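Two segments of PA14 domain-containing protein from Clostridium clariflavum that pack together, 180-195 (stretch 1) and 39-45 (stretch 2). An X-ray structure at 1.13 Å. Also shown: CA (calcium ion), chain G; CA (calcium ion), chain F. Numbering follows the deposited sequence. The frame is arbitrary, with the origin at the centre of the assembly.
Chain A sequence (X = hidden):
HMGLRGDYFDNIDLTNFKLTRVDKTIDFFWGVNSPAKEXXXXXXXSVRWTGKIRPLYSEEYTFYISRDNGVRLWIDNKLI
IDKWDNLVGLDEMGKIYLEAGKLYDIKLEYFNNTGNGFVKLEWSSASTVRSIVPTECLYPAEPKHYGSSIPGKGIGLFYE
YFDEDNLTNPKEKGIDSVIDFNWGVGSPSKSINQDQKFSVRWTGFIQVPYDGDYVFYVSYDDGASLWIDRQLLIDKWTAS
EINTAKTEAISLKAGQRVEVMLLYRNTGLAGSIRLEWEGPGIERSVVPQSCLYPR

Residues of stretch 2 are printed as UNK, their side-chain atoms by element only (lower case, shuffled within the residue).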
ATOM      1  N   ASP A 180      -7.317  -3.527   4.123  1.00  6.44           N
ATOM      2  CA  ASP A 180      -6.950  -2.630   3.021  1.00  6.95           C
ATOM      3  C   ASP A 180      -5.740  -3.235   2.345  1.00  6.65           C
ATOM      4  O   ASP A 180      -4.613  -2.816   2.619  1.00  8.38           O
ATOM      5  CB  ASP A 180      -6.655  -1.246   3.575  1.00  8.33           C
ATOM      6  CG  ASP A 180      -6.408  -0.225   2.510  1.00 10.95           C
ATOM      7  OD1 ASP A 180      -6.792  -0.463   1.361  1.00 13.97           O
ATOM      8  OD2 ASP A 180      -5.873   0.857   2.828  1.00 12.04           O
ATOM      9  N   PHE A 181      -5.961  -4.238   1.508  1.00  6.31           N
ATOM     10  CA  PHE A 181      -4.886  -5.067   0.982  1.00  6.50           C
ATOM     11  C   PHE A 181      -4.832  -5.062  -0.538  1.00  6.12           C
ATOM     12  O   PHE A 181      -5.853  -5.171  -1.222  1.00  6.53           O
ATOM     13  CB  PHE A 181      -5.091  -6.527   1.399  1.00  6.72           C
ATOM     14  CG  PHE A 181      -4.817  -6.778   2.863  1.00  6.88           C
ATOM     15  CD1 PHE A 181      -3.529  -6.888   3.315  1.00  7.70           C
ATOM     16  CD2 PHE A 181      -5.856  -6.878   3.765  1.00  7.21           C
ATOM     17  CE1 PHE A 181      -3.266  -7.157   4.627  1.00  8.33           C
ATOM     18  CE2 PHE A 181      -5.588  -7.066   5.112  1.00  8.26           C
ATOM     19  CZ  PHE A 181      -4.285  -7.225   5.544  1.00  9.06           C
ATOM     20  N   ASN A 182      -3.609  -4.998  -1.071  1.00  5.90           N
ATOM     21  CA  ASN A 182      -3.350  -5.231  -2.476  1.00  6.03           C
ATOM     22  C   ASN A 182      -1.970  -5.839  -2.532  1.00  6.10           C
ATOM     23  O   ASN A 182      -0.963  -5.135  -2.404  1.00  6.74           O
ATOM     24  CB  ASN A 182      -3.485  -3.969  -3.302  1.00  6.65           C
ATOM     25  CG  ASN A 182      -3.235  -4.233  -4.784  1.00  6.95           C
ATOM     26  OD1 ASN A 182      -2.831  -5.331  -5.158  1.00  6.76           O
ATOM     27  ND2 ASN A 182      -3.453  -3.231  -5.604  1.00  7.95           N
ATOM     28  N   TRP A 183      -1.934  -7.164  -2.647  1.00  6.15           N
ATOM     29  CA  TRP A 183      -0.694  -7.907  -2.592  1.00  6.86           C
ATOM     30  C   TRP A 183      -0.055  -8.076  -3.977  1.00  6.26           C
ATOM     31  O   TRP A 183       0.990  -8.718  -4.064  1.00  6.62           O
ATOM     32  CB  TRP A 183      -0.911  -9.305  -2.014  1.00  7.25           C
ATOM     33  CG  TRP A 183      -1.513  -9.369  -0.637  1.00  7.04           C
ATOM     34  CD1 TRP A 183      -0.854  -9.241   0.548  1.00  7.14           C
ATOM     35  CD2 TRP A 183      -2.888  -9.647  -0.319  1.00  6.67           C
ATOM     36  NE1 TRP A 183      -1.754  -9.365   1.596  1.00  7.30           N
ATOM     37  CE2 TRP A 183      -2.993  -9.642   1.087  1.00  6.73           C
ATOM     38  CE3 TRP A 183      -4.028  -9.928  -1.076  1.00  7.24           C
ATOM     39  CZ2 TRP A 183      -4.205  -9.945   1.755  1.00  7.30           C
ATOM     40  CZ3 TRP A 183      -5.224 -10.155  -0.421  1.00  7.97           C
ATOM     41  CH2 TRP A 183      -5.291 -10.173   0.967  1.00  7.70           C
ATOM     42  N   GLY A 184      -0.676  -7.580  -5.044  1.00  6.45           N
ATOM     43  CA  GLY A 184      -0.242  -8.004  -6.372  1.00  6.49           C
ATOM     44  C   GLY A 184      -0.370  -9.500  -6.463  1.00  6.22           C
ATOM     45  O   GLY A 184      -1.441 -10.052  -6.188  1.00  6.89           O
ATOM     46  N   VAL A 185       0.696 -10.173  -6.840  1.00  6.45           N
ATOM     47  CA  VAL A 185       0.713 -11.622  -6.931  1.00  6.70           C
ATOM     48  C   VAL A 185       1.341 -12.263  -5.683  1.00  6.70           C
ATOM     49  O   VAL A 185       1.528 -13.491  -5.643  1.00  7.87           O
ATOM     50  CB  VAL A 185       1.344 -12.130  -8.246  1.00  7.65           C
ATOM     51  CG1 VAL A 185       0.481 -11.707  -9.408  1.00  8.98           C
ATOM     52  CG2 VAL A 185       2.782 -11.682  -8.378  1.00  9.15           C
ATOM     53  N   GLY A 186       1.602 -11.470  -4.649  1.00  6.50           N
ATOM     54  CA  GLY A 186       2.087 -11.998  -3.374  1.00  6.82           C
ATOM     55  C   GLY A 186       0.970 -12.614  -2.512  1.00  6.48           C
ATOM     56  O   GLY A 186      -0.202 -12.524  -2.829  1.00  7.51           O
ATOM     57  N   SER A 187       1.423 -13.224  -1.429  1.00  6.63           N
ATOM     58  CA  SER A 187       0.520 -13.814  -0.453  1.00  7.53           C
ATOM     59  C   SER A 187       0.465 -12.967   0.799  1.00  7.32           C
ATOM     60  O   SER A 187       1.251 -12.036   0.980  1.00  7.30           O
ATOM     61  CB  SER A 187       0.974 -15.234  -0.128  1.00  7.51           C
ATOM     62  OG  SER A 187       0.889 -16.002  -1.301  1.00  9.05           O
ATOM     63  N   PRO A 188      -0.453 -13.286   1.745  1.00  7.36           N
ATOM     64  CA  PRO A 188      -0.588 -12.388   2.901  1.00  7.66           C
ATOM     65  C   PRO A 188       0.523 -12.495   3.926  1.00  7.83           C
ATOM     66  O   PRO A 188       0.623 -11.617   4.783  1.00  8.96           O
ATOM     67  CB  PRO A 188      -1.973 -12.802   3.488  1.00  8.37           C
ATOM     68  CG  PRO A 188      -2.710 -13.335   2.305  1.00  8.34           C
ATOM     69  CD  PRO A 188      -1.648 -14.136   1.584  1.00  7.81           C
ATOM     70  N   SER A 189       1.313 -13.560   3.836  1.00  8.04           N
ATOM     71  CA  SER A 189       2.433 -13.802   4.728  1.00  8.80           C
ATOM     72  C   SER A 189       3.349 -14.740   3.992  1.00  8.75           C
ATOM     73  O   SER A 189       2.893 -15.504   3.127  1.00  8.86           O
ATOM     74  CB  SER A 189       1.969 -14.461   6.033  1.00  9.28           C
ATOM     75  OG  SER A 189       3.079 -14.812   6.799  1.00 10.22           O
ATOM     76  N   LYS A 190       4.624 -14.756   4.355  1.00  9.56           N
ATOM     77  CA  LYS A 190       5.526 -15.790   3.845  1.00 10.04           C
ATOM     78  C   LYS A 190       5.125 -17.174   4.308  1.00 10.77           C
ATOM     79  O   LYS A 190       5.617 -18.143   3.740  1.00 11.24           O
ATOM     80  CB  LYS A 190       6.992 -15.511   4.201  1.00 10.65           C
ATOM     81  CG  LYS A 190       7.580 -14.347   3.427  1.00 10.84           C
ATOM     82  CD  LYS A 190       8.961 -14.018   3.927  1.00 12.09           C
ATOM     83  CE  LYS A 190       9.550 -12.800   3.249  1.00 13.12           C
ATOM     84  NZ  LYS A 190      10.366 -13.153   2.091  1.00 16.05           N
ATOM     85  N   SER A 191       4.262 -17.302   5.323  1.00  9.48           N
ATOM     86  CA  SER A 191       3.749 -18.609   5.702  1.00  9.51           C
ATOM     87  C   SER A 191       2.778 -19.201   4.691  1.00  8.99           C
ATOM     88  O   SER A 191       2.432 -20.365   4.779  1.00 10.01           O
ATOM     89  CB  SER A 191       3.065 -18.526   7.068  1.00 11.11           C
ATOM     90  OG  SER A 191       1.911 -17.713   7.001  1.00 11.40           O
ATOM     91  N   ILE A 192       2.343 -18.391   3.716  1.00  8.56           N
ATOM     92  CA  ILE A 192       1.385 -18.767   2.669  1.00  8.64           C
ATOM     93  C   ILE A 192       2.138 -18.885   1.360  1.00  8.39           C
ATOM     94  O   ILE A 192       2.779 -17.939   0.901  1.00  9.50           O
ATOM     95  CB  ILE A 192       0.228 -17.759   2.595  1.00  7.94           C
ATOM     96  CG1 ILE A 192      -0.518 -17.711   3.935  1.00  7.62           C
ATOM     97  CG2 ILE A 192      -0.700 -18.031   1.439  1.00  7.81           C
ATOM     98  CD1 ILE A 192      -1.392 -18.931   4.233  1.00  8.50           C
ATOM     99  N   ASN A 193       2.072 -20.055   0.744  1.00  9.06           N
ATOM    100  CA  ASN A 193       2.760 -20.299  -0.510  1.00  8.90           C
ATOM    101  C   ASN A 193       2.380 -19.245  -1.561  1.00  8.86           C
ATOM    102  O   ASN A 193       1.207 -18.854  -1.686  1.00  8.61           O
ATOM    103  CB  ASN A 193       2.444 -21.685  -1.029  1.00  9.90           C
ATOM    104  CG  ASN A 193       3.368 -22.091  -2.151  1.00 13.56           C
ATOM    105  OD1 ASN A 193       4.577 -22.065  -2.028  1.00 20.17           O
ATOM    106  ND2 ASN A 193       2.792 -22.407  -3.251  1.00 17.99           N
ATOM    107  N   GLN A 194       3.373 -18.798  -2.326  1.00  9.33           N
ATOM    108  CA  GLN A 194       3.198 -17.689  -3.283  1.00  9.25           C
ATOM    109  C   GLN A 194       2.732 -18.226  -4.645  1.00  9.00           C
ATOM    110  O   GLN A 194       3.458 -18.212  -5.652  1.00 11.14           O
ATOM    111  CB  GLN A 194       4.472 -16.894  -3.369  1.00  9.27           C
ATOM    112  CG  GLN A 194       4.279 -15.520  -3.936  1.00  9.72           C
ATOM    113  CD  GLN A 194       5.608 -14.802  -3.992  1.00  9.54           C
ATOM    114  OE1 GLN A 194       6.367 -14.997  -4.946  1.00 11.07           O
ATOM    115  NE2 GLN A 194       5.939 -14.034  -2.961  1.00  9.51           N
ATOM    116  N   ASP A 195       1.498 -18.766  -4.656  1.00  9.15           N
ATOM    117  CA  ASP A 195       0.885 -19.408  -5.834  1.00  9.72           C
ATOM    118  C   ASP A 195      -0.415 -18.755  -6.286  1.00  8.83           C
ATOM    119  O   ASP A 195      -1.108 -19.316  -7.113  1.00  9.71           O
ATOM    120  CB  ASP A 195       0.669 -20.931  -5.594  1.00 10.03           C
ATOM    121  CG  ASP A 195      -0.298 -21.235  -4.470  1.00  9.91           C
ATOM    122  OD1 ASP A 195      -0.940 -20.338  -3.951  1.00  9.45           O
ATOM    123  OD2 ASP A 195      -0.355 -22.430  -4.059  1.00 12.74           O
ATOM    124  N   UNK A  39       6.428  -2.573   8.028  1.00 10.87           N
ATOM    125  CA  UNK A  39       5.905  -3.079   6.767  1.00 10.25           C
ATOM    126  C   UNK A  39       5.905  -4.589   6.860  1.00 10.28           C
ATOM    127  O   UNK A  39       6.975  -5.202   7.084  1.00 12.11           O
ATOM    128  c   UNK A  39       5.335  -0.584   4.906  1.00 11.71           C
ATOM    129  c   UNK A  39       6.677  -1.059   5.445  1.00 10.97           C
ATOM    130  c   UNK A  39       6.791  -2.580   5.598  1.00  9.75           C
ATOM    131  c   UNK A  39       6.431  -3.245   4.273  1.00  8.81           C
ATOM    132  N   UNK A  40       4.740  -5.196   6.656  1.00 10.11           N
ATOM    133  CA  UNK A  40       4.594  -6.657   6.711  1.00 11.68           C
ATOM    134  C   UNK A  40       5.609  -7.289   5.750  1.00 10.34           C
ATOM    135  O   UNK A  40       5.751  -6.876   4.586  1.00  9.70           O
ATOM    136  c   UNK A  40      -0.066  -8.571   7.720  1.00 21.98           C
ATOM    137  n   UNK A  40      -0.260  -9.829   7.468  1.00 16.96           N
ATOM    138  c   UNK A  40       2.370  -8.885   7.873  1.00 21.30           C
ATOM    139  n   UNK A  40      -1.099  -7.716   7.720  1.00 22.78           N
ATOM    140  c   UNK A  40       3.152  -7.071   6.315  1.00 13.54           C
ATOM    141  n   UNK A  40       1.152  -8.121   7.959  1.00 26.50           N
ATOM    142  c   UNK A  40       2.862  -8.576   6.462  1.00 18.32           C
ATOM    143  N   UNK A  41       6.257  -8.350   6.203  1.00  9.92           N
ATOM    144  CA  UNK A  41       7.320  -9.025   5.441  1.00  9.99           C
ATOM    145  C   UNK A  41       6.709 -10.064   4.504  1.00  9.11           C
ATOM    146  O   UNK A  41       6.942 -11.260   4.654  1.00 10.45           O
ATOM    147  n   UNK A  41      10.268 -11.073   6.288  1.00 15.30           N
ATOM    148  c   UNK A  41       9.523 -10.167   5.661  1.00 12.72           C
ATOM    149  o   UNK A  41       9.818  -9.689   4.548  1.00 14.58           O
ATOM    150  c   UNK A  41       8.339  -9.673   6.391  1.00 11.19           C
ATOM    151  N   UNK A  42       5.943  -9.574   3.532  1.00  8.46           N
ATOM    152  CA  UNK A  42       5.221 -10.430   2.615  1.00  8.45           C
ATOM    153  C   UNK A  42       5.606 -10.230   1.151  1.00  8.05           C
ATOM    154  O   UNK A  42       4.977 -10.817   0.273  1.00  8.86           O
ATOM    155  c   UNK A  42       3.711 -10.274   2.761  1.00  8.04           C
ATOM    156  o   UNK A  42       1.985  -8.650   2.391  1.00  8.20           O
ATOM    157  o   UNK A  42       4.024  -8.038   2.010  1.00  7.45           O
ATOM    158  c   UNK A  42       3.211  -8.889   2.363  1.00  7.34           C
ATOM    159  N   UNK A  43       6.594  -9.373   0.881  1.00  8.05           N
ATOM    160  CA  UNK A  43       7.095  -9.135  -0.475  1.00  8.53           C
ATOM    161  C   UNK A  43       6.208  -8.266  -1.344  1.00  8.08           C
ATOM    162  O   UNK A  43       6.447  -8.166  -2.540  1.00  8.88           O
ATOM    163  c   UNK A  43       7.511 -10.418  -1.206  1.00  9.72           C
ATOM    164  o   UNK A  43       8.504 -12.755  -2.339  1.00 10.07           O
ATOM    165  c   UNK A  43       8.633 -12.676  -1.086  1.00 11.62           C
ATOM    166  c   UNK A  43       8.315 -11.401  -0.379  1.00 10.98           C
ATOM    167  o   UNK A  43       9.016 -13.652  -0.378  1.00 15.85           O
ATOM    168  N   UNK A  44       5.203  -7.604  -0.740  1.00  7.42           N
ATOM    169  CA  UNK A  44       4.332  -6.675  -1.485  1.00  6.64           C
ATOM    170  C   UNK A  44       4.306  -5.326  -0.785  1.00  7.59           C
ATOM    171  O   UNK A  44       3.694  -5.193   0.279  1.00  9.04           O
ATOM    172  o   UNK A  44       2.320  -7.560  -0.460  1.00  6.53           O
ATOM    173  c   UNK A  44       2.940  -7.222  -1.664  1.00  6.63           C
ATOM    174  N   UNK A  45       4.988  -4.316  -1.322  1.00  6.17           N
ATOM    175  CA  UNK A  45       5.070  -3.027  -0.641  1.00  6.00           C
ATOM    176  C   UNK A  45       5.419  -1.965  -1.650  1.00  5.65           C
ATOM    177  O   UNK A  45       5.740  -2.258  -2.805  1.00  6.02           O
ATOM    178  c   UNK A  45       7.878  -4.829   0.329  1.00  7.14           C
ATOM    179  c   UNK A  45      10.032  -4.301  -0.558  1.00  7.57           C
ATOM    180  c   UNK A  45       9.159  -5.223  -0.036  1.00  7.06           C
ATOM    181  c   UNK A  45       6.072  -3.070   0.561  1.00  6.37           C
ATOM    182  c   UNK A  45       7.463  -3.506   0.182  1.00  6.65           C
ATOM    183  c   UNK A  45       9.670  -2.991  -0.703  1.00  7.18           C
ATOM    184  o   UNK A  45      11.306  -4.659  -0.956  1.00  8.57           O
ATOM    185  c   UNK A  45       8.366  -2.596  -0.333  1.00  6.72           C
TER
HETATM  186 CA    CA G 406       2.216  -6.293   1.727  1.00  7.31          CA
HETATM  187 CA    CA F 405      -2.034 -21.957  -2.364  0.90  7.42          CA
HETATM  188  O   HOH W   1       5.827 -13.083   6.356  1.00 13.52           O
HETATM  189  O   HOH W   2       2.493 -10.210  -0.636  1.00  7.65           O
HETATM  190  O   HOH W   3       4.215 -13.401  -0.695  1.00  8.36           O
HETATM  191  O   HOH W   4      -0.182  -9.059   3.978  1.00 10.86           O
HETATM  192  O   HOH W   5       0.002  -6.122   0.668  1.00  8.63           O
HETATM  193  O   HOH W   6      -0.873 -20.486  -0.931  1.00  8.57           O
HETATM  194  O   HOH W   7      -0.814 -23.804  -1.420  1.00 12.16           O
HETATM  195  O   HOH W   8      -3.384 -23.507  -3.504  1.00 10.56           O
HETATM  196  O   HOH W   9       0.687  -6.309   3.684  1.00 11.37           O

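Position 39 carries four carbons, forked at the first, with one arm two carbons long; nothing on stretch 1 is within its reach. That branching is isoleucine, I39.

Position 40 has three carbons, a nitrogen, then a carbon bearing two more nitrogens. CB points toward stretch 1, one terminal nitrogen lies 3.8 Å from F181 CE1, at the ring edge, and the other sits 3.3 Å from P188 O. The group is a guanidinium, so R40; NH2 is the nitrogen by the ring, and the chain folds through chi2 and chi3 in p.

Position 41 shows two carbons, the second carrying one oxygen and one nitrogen. The side-chain oxygen is 3.4 Å from K190 CE, and the backbone O takes a hydrogen bond from water 1, which in turn accepts one from K190 N. This is the amide of asparagine, N41.

At position 42 there are two carbons, the second with two oxygens. Both oxygens bind calcium G at 2.5 Å; one approaches W183 CD1 (3.4 Å) at the indole edge and accepts from water 4, which also bonds W183 NE1 and P188 O. Such a carboxylate is aspartate, D42, and that oxygen is OD2. OD1 takes a 3.0 Å hydrogen bond from the backbone N of position 44, tying the loop around the metal.

Position 43 has three carbons, the third bearing two oxygens; one oxygen takes a hydrogen bond from Q194 NE2 and the other forms a salt bridge with K190 NZ, each at 2.9 Å. One carbon longer than D42, it is glutamate, E43, with OE1 facing Q194 and OE2 facing K190.

Position 44 offers one carbon and one oxygen. CB packs 3.4 Å from W183 O, and calcium G is held by the side-chain oxygen at 2.5 Å and by the backbone O at 2.3 Å. This is serine, S44.

Position 45 has one carbon, then a six-carbon ring bearing an oxygen; its CB points away from stretch 1. It is tyrosine, Y45.

The contact has no direct backbone hydrogen bonds between the stretches; water does much of the joining. Water 2 links D42 O, S44 OG and S187 O, and water 3 links D42 O with S187 N and Q194 NE2. Calcium G organizes D42 and S44 without taking a protein ligand from stretch 1, whose W183 edge lies against that site. G186, ending the type II' turn from W183, makes no direct contact, but an ideal CB there would be crowded by W183 O at 3.2 Å. The rule is a metal-ordered loop, a hydrated seam and one carboxylate gripped by two side chains.

Stretch 2, residues 39-45: IRNDESY
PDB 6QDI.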